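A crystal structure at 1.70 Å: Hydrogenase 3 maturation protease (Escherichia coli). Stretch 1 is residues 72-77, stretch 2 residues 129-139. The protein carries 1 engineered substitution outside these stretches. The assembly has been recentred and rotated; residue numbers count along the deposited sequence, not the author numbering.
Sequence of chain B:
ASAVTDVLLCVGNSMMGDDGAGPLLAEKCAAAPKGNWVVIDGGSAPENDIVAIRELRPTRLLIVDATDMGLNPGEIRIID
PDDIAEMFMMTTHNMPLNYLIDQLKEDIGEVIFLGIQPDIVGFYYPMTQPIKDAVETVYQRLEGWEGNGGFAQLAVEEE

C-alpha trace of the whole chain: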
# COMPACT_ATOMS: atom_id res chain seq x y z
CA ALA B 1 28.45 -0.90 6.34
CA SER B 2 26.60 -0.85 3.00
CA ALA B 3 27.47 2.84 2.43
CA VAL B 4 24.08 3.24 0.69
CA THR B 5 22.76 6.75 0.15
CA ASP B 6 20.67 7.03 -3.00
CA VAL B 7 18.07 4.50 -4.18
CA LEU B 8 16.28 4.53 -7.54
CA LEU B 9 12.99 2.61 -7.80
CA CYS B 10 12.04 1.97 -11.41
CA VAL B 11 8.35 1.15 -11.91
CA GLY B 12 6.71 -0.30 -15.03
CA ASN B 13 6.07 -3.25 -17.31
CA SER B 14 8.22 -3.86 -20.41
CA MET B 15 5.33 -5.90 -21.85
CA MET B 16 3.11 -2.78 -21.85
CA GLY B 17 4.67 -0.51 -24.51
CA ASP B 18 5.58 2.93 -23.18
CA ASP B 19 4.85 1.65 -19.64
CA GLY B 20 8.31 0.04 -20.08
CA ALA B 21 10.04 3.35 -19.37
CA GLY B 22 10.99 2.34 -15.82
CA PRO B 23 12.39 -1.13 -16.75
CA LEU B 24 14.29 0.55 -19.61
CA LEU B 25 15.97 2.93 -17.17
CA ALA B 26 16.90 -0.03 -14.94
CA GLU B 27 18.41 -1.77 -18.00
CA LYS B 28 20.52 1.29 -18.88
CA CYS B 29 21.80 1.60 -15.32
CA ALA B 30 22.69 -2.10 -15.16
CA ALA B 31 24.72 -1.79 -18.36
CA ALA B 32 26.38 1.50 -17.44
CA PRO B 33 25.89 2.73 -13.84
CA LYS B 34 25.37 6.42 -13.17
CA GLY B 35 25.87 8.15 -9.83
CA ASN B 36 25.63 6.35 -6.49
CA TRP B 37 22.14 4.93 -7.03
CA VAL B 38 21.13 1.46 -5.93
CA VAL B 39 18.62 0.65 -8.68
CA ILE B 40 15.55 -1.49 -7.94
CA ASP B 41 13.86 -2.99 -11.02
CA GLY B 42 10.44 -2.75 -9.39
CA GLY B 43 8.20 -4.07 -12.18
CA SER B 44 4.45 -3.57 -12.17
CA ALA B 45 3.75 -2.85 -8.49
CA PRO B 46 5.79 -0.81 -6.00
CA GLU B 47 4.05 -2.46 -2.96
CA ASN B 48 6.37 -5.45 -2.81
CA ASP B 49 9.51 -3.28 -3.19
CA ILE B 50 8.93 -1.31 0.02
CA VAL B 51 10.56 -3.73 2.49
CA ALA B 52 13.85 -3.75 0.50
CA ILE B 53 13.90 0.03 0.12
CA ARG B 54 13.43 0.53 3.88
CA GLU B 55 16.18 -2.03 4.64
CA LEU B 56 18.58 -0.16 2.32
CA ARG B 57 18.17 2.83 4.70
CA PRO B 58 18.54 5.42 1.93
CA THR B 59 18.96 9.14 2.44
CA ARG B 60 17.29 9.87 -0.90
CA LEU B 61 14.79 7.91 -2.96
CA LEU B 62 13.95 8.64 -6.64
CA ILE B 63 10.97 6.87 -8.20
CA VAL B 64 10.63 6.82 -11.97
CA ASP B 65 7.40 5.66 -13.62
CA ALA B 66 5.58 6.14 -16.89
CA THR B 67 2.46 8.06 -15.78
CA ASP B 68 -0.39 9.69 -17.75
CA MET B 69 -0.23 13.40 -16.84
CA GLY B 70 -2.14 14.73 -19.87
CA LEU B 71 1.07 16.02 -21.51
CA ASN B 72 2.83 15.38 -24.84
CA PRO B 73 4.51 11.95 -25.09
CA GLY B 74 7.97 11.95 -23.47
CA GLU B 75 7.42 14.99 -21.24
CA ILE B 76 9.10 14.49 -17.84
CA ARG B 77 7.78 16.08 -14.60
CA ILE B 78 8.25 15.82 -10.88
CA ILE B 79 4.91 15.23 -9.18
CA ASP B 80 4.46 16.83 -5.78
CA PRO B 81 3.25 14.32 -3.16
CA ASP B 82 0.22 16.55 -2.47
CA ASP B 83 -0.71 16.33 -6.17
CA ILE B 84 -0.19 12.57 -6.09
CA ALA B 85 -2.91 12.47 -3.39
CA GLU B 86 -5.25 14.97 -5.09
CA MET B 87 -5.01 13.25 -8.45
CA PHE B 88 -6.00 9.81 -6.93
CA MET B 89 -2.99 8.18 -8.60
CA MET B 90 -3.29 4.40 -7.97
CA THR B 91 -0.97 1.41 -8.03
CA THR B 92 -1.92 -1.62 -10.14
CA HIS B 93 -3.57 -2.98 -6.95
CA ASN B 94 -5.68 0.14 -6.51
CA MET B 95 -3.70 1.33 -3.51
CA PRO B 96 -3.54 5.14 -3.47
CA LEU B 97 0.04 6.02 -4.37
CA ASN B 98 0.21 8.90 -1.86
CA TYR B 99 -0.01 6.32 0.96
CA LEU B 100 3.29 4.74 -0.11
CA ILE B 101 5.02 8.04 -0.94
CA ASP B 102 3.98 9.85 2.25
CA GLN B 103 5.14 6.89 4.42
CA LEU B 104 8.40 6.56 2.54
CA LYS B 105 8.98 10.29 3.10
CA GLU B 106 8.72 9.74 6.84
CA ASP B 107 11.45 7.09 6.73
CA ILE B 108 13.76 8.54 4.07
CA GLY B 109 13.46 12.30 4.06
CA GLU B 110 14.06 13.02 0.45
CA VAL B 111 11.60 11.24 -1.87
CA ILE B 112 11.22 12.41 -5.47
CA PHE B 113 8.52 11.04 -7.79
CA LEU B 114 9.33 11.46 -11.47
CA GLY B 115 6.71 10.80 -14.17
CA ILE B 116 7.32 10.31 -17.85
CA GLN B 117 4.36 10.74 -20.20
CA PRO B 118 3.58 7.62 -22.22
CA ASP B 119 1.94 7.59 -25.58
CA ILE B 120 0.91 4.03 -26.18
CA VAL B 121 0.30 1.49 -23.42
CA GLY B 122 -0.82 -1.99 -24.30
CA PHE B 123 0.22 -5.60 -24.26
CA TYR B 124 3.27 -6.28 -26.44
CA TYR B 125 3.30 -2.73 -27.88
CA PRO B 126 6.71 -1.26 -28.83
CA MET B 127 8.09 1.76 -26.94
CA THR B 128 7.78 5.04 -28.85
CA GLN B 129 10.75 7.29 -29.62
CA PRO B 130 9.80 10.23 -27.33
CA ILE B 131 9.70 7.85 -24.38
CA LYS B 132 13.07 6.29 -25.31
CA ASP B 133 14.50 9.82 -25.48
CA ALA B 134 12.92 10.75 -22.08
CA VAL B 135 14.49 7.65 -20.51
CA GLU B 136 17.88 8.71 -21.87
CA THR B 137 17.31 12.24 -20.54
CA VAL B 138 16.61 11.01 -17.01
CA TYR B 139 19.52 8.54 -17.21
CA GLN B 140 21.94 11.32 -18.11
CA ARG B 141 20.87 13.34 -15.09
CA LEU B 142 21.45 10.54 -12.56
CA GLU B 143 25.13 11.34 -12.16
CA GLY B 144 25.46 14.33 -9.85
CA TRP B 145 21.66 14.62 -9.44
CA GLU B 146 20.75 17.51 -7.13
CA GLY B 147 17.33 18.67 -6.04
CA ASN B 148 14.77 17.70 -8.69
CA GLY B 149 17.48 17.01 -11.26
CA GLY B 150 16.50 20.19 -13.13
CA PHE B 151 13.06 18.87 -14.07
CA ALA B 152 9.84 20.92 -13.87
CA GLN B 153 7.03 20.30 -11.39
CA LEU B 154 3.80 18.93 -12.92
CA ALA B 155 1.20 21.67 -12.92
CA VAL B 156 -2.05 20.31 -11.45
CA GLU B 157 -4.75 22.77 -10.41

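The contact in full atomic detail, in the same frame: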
# COMPACT_ATOMS: atom_id res chain seq x y z
N ASN B 72 2.31 16.06 -23.64
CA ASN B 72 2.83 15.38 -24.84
C ASN B 72 3.68 14.18 -24.48
O ASN B 72 4.34 14.20 -23.45
CB ASN B 72 3.66 16.32 -25.68
CG ASN B 72 2.82 17.45 -26.25
OD1 ASN B 72 1.58 17.39 -26.21
ND2 ASN B 72 3.49 18.45 -26.79
N PRO B 73 3.67 13.14 -25.32
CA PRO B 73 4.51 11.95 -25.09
C PRO B 73 5.98 12.34 -24.82
O PRO B 73 6.55 13.17 -25.54
CB PRO B 73 4.35 11.15 -26.41
CG PRO B 73 3.00 11.54 -26.92
CD PRO B 73 2.87 13.01 -26.56
N GLY B 74 6.55 11.76 -23.77
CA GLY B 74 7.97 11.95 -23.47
C GLY B 74 8.26 13.11 -22.53
O GLY B 74 9.40 13.27 -22.07
N GLU B 75 7.24 13.94 -22.25
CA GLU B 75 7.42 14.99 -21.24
C GLU B 75 7.73 14.33 -19.88
O GLU B 75 7.16 13.29 -19.52
CB GLU B 75 6.20 15.91 -21.13
CG GLU B 75 5.96 16.80 -22.35
CD GLU B 75 7.11 17.79 -22.61
OE1 GLU B 75 7.63 18.39 -21.64
OE2 GLU B 75 7.48 17.97 -23.79
N ILE B 76 8.63 14.98 -19.14
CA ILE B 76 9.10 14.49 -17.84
C ILE B 76 8.72 15.54 -16.80
O ILE B 76 9.01 16.73 -17.01
CB ILE B 76 10.66 14.42 -17.83
CG1 ILE B 76 11.13 13.35 -18.80
CG2 ILE B 76 11.21 14.01 -16.45
CD1 ILE B 76 12.59 13.48 -19.25
N ARG B 77 8.09 15.13 -15.68
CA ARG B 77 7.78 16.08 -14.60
C ARG B 77 7.96 15.43 -13.25
O ARG B 77 7.80 14.23 -13.12
CB ARG B 77 6.34 16.60 -14.66
CG ARG B 77 5.92 17.30 -15.95
CD ARG B 77 6.46 18.72 -16.03
NE ARG B 77 5.91 19.43 -17.18
CZ ARG B 77 6.33 19.31 -18.45
NH1 ARG B 77 7.31 18.48 -18.79
NH2 ARG B 77 5.75 20.04 -19.39
N GLN B 129 9.49 6.55 -29.69
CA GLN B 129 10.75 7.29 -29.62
C GLN B 129 10.81 8.37 -28.53
O GLN B 129 11.85 8.49 -27.87
CB GLN B 129 11.10 7.88 -30.99
CG GLN B 129 12.52 8.39 -31.12
CD GLN B 129 13.55 7.30 -30.93
OE1 GLN B 129 13.53 6.27 -31.61
NE2 GLN B 129 14.46 7.53 -30.01
N PRO B 130 9.76 9.20 -28.39
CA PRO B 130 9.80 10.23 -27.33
C PRO B 130 10.01 9.68 -25.93
O PRO B 130 10.66 10.32 -25.09
CB PRO B 130 8.44 10.90 -27.47
CG PRO B 130 8.20 10.85 -28.91
CD PRO B 130 8.56 9.40 -29.21
N ILE B 131 9.53 8.46 -25.69
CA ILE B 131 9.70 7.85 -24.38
C ILE B 131 11.14 7.32 -24.24
O ILE B 131 11.75 7.45 -23.19
CB ILE B 131 8.59 6.78 -24.15
CG1 ILE B 131 7.28 7.49 -23.77
CG2 ILE B 131 8.99 5.78 -23.07
CD1 ILE B 131 6.57 8.20 -24.92
N LYS B 132 11.68 6.77 -25.31
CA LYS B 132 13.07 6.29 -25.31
C LYS B 132 14.00 7.44 -25.02
O LYS B 132 14.91 7.30 -24.19
CB LYS B 132 13.44 5.64 -26.64
CG LYS B 132 12.72 4.31 -26.88
CD LYS B 132 13.14 3.76 -28.24
CE LYS B 132 12.30 2.62 -28.69
NZ LYS B 132 12.96 1.98 -29.86
N ASP B 133 13.77 8.56 -25.71
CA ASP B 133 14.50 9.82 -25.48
C ASP B 133 14.37 10.34 -24.03
O ASP B 133 15.34 10.82 -23.44
CB ASP B 133 14.00 10.91 -26.45
CG ASP B 133 14.32 10.62 -27.91
OD1 ASP B 133 15.16 9.75 -28.22
OD2 ASP B 133 13.72 11.29 -28.77
N ALA B 134 13.16 10.26 -23.45
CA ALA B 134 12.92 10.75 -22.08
C ALA B 134 13.72 9.88 -21.13
O ALA B 134 14.29 10.39 -20.16
CB ALA B 134 11.40 10.66 -21.73
N VAL B 135 13.74 8.57 -21.39
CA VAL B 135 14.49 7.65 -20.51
C VAL B 135 15.99 7.95 -20.54
O VAL B 135 16.63 8.05 -19.51
CB VAL B 135 14.16 6.14 -20.82
CG1 VAL B 135 15.13 5.27 -20.03
CG2 VAL B 135 12.70 5.86 -20.42
N GLU B 136 16.50 8.19 -21.74
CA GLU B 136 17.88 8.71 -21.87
C GLU B 136 18.11 10.02 -21.12
O GLU B 136 19.15 10.20 -20.47
CB GLU B 136 18.24 8.82 -23.35
CG GLU B 136 19.70 9.14 -23.65
CD GLU B 136 20.72 8.08 -23.20
OE1 GLU B 136 20.39 6.88 -22.99
OE2 GLU B 136 21.91 8.45 -23.09
N THR B 137 17.16 10.96 -21.21
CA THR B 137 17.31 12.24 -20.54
C THR B 137 17.45 12.06 -19.02
O THR B 137 18.34 12.63 -18.40
CB THR B 137 16.14 13.21 -20.90
OG1 THR B 137 16.13 13.43 -22.31
CG2 THR B 137 16.31 14.55 -20.19
N VAL B 138 16.60 11.24 -18.44
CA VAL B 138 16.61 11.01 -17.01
C VAL B 138 17.93 10.29 -16.64
O VAL B 138 18.58 10.64 -15.67
CB VAL B 138 15.35 10.21 -16.56
CG1 VAL B 138 15.44 9.87 -15.10
CG2 VAL B 138 14.07 11.05 -16.78
N TYR B 139 18.32 9.33 -17.46
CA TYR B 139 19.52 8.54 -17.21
C TYR B 139 20.75 9.42 -17.13
O TYR B 139 21.57 9.25 -16.26
CB TYR B 139 19.67 7.46 -18.29
CG TYR B 139 21.00 6.76 -18.31
CD1 TYR B 139 21.31 5.76 -17.37
CD2 TYR B 139 21.94 7.06 -19.30
CE1 TYR B 139 22.52 5.10 -17.40
CE2 TYR B 139 23.15 6.44 -19.33
CZ TYR B 139 23.44 5.46 -18.39
OH TYR B 139 24.65 4.81 -18.42

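Stretch 2 is helical throughout, with i to i+4 backbone hydrogen bonds running from Asp133 N to Gln129 O (2.9 Å) through Tyr139 N to Val135 O (2.9 Å). Against it lies a type II beta turn, Asn72 to Glu75, closed by Glu75 N to Asn72 O at 3.1 Å and leading into the strand at Ile76. No hydrogen bond crosses the interface; 293 Å² is buried by van der Waals contact.

The nearest CA atoms across the contact are those of Gly74 and Ile131, 4.5 Å apart. Gly74 CA sits 3.5 Å from Pro130 O, and an ideal CB built on Gly74 would fall 2.7 Å from Pro130 O, a clash. Its phi/psi of 92/-9°, the third position of the turn, would also jam a CB against the preceding carbonyl, so glycine is required on two counts. The helix contributes a methyl: Ala134 CB points toward the turn and lies 3.3 Å from Gly74 O.

Ile76 has the most area covered by the other stretch, 71 Å². Its CA-to-CB bond points toward the helix, and chi1 -67° (m) with chi2 160° (t) extends Ile76 CD1 to 3.9 Å from Ala134 CB, 3.8 Å from Val138 CG2 and 3.9 Å from Thr137 CB. Thr137 and Val138 lie three and four residues after Ala134, about one helical turn on, so all three can face Ile76. Thr137, chi1 -60° (m), places Thr137 OG1 3.0 Å from Asp133 O in a hydrogen bond, satisfying its hydroxyl within the helix.

Ile131 starts sideways, but chi1 -79° (m) and chi2 74° (p) bring Ile131 CD1 to 4.0 Å from Pro73 CB and 3.7 Å from Gly74 N. Pro73 CB also meets Pro130 CB at 4.2 Å.

The CA-to-CB bond of Glu75 points away from the helix; within its own stretch Glu75 OE1 forms a salt bridge with Arg77 NH1 at 2.9 Å.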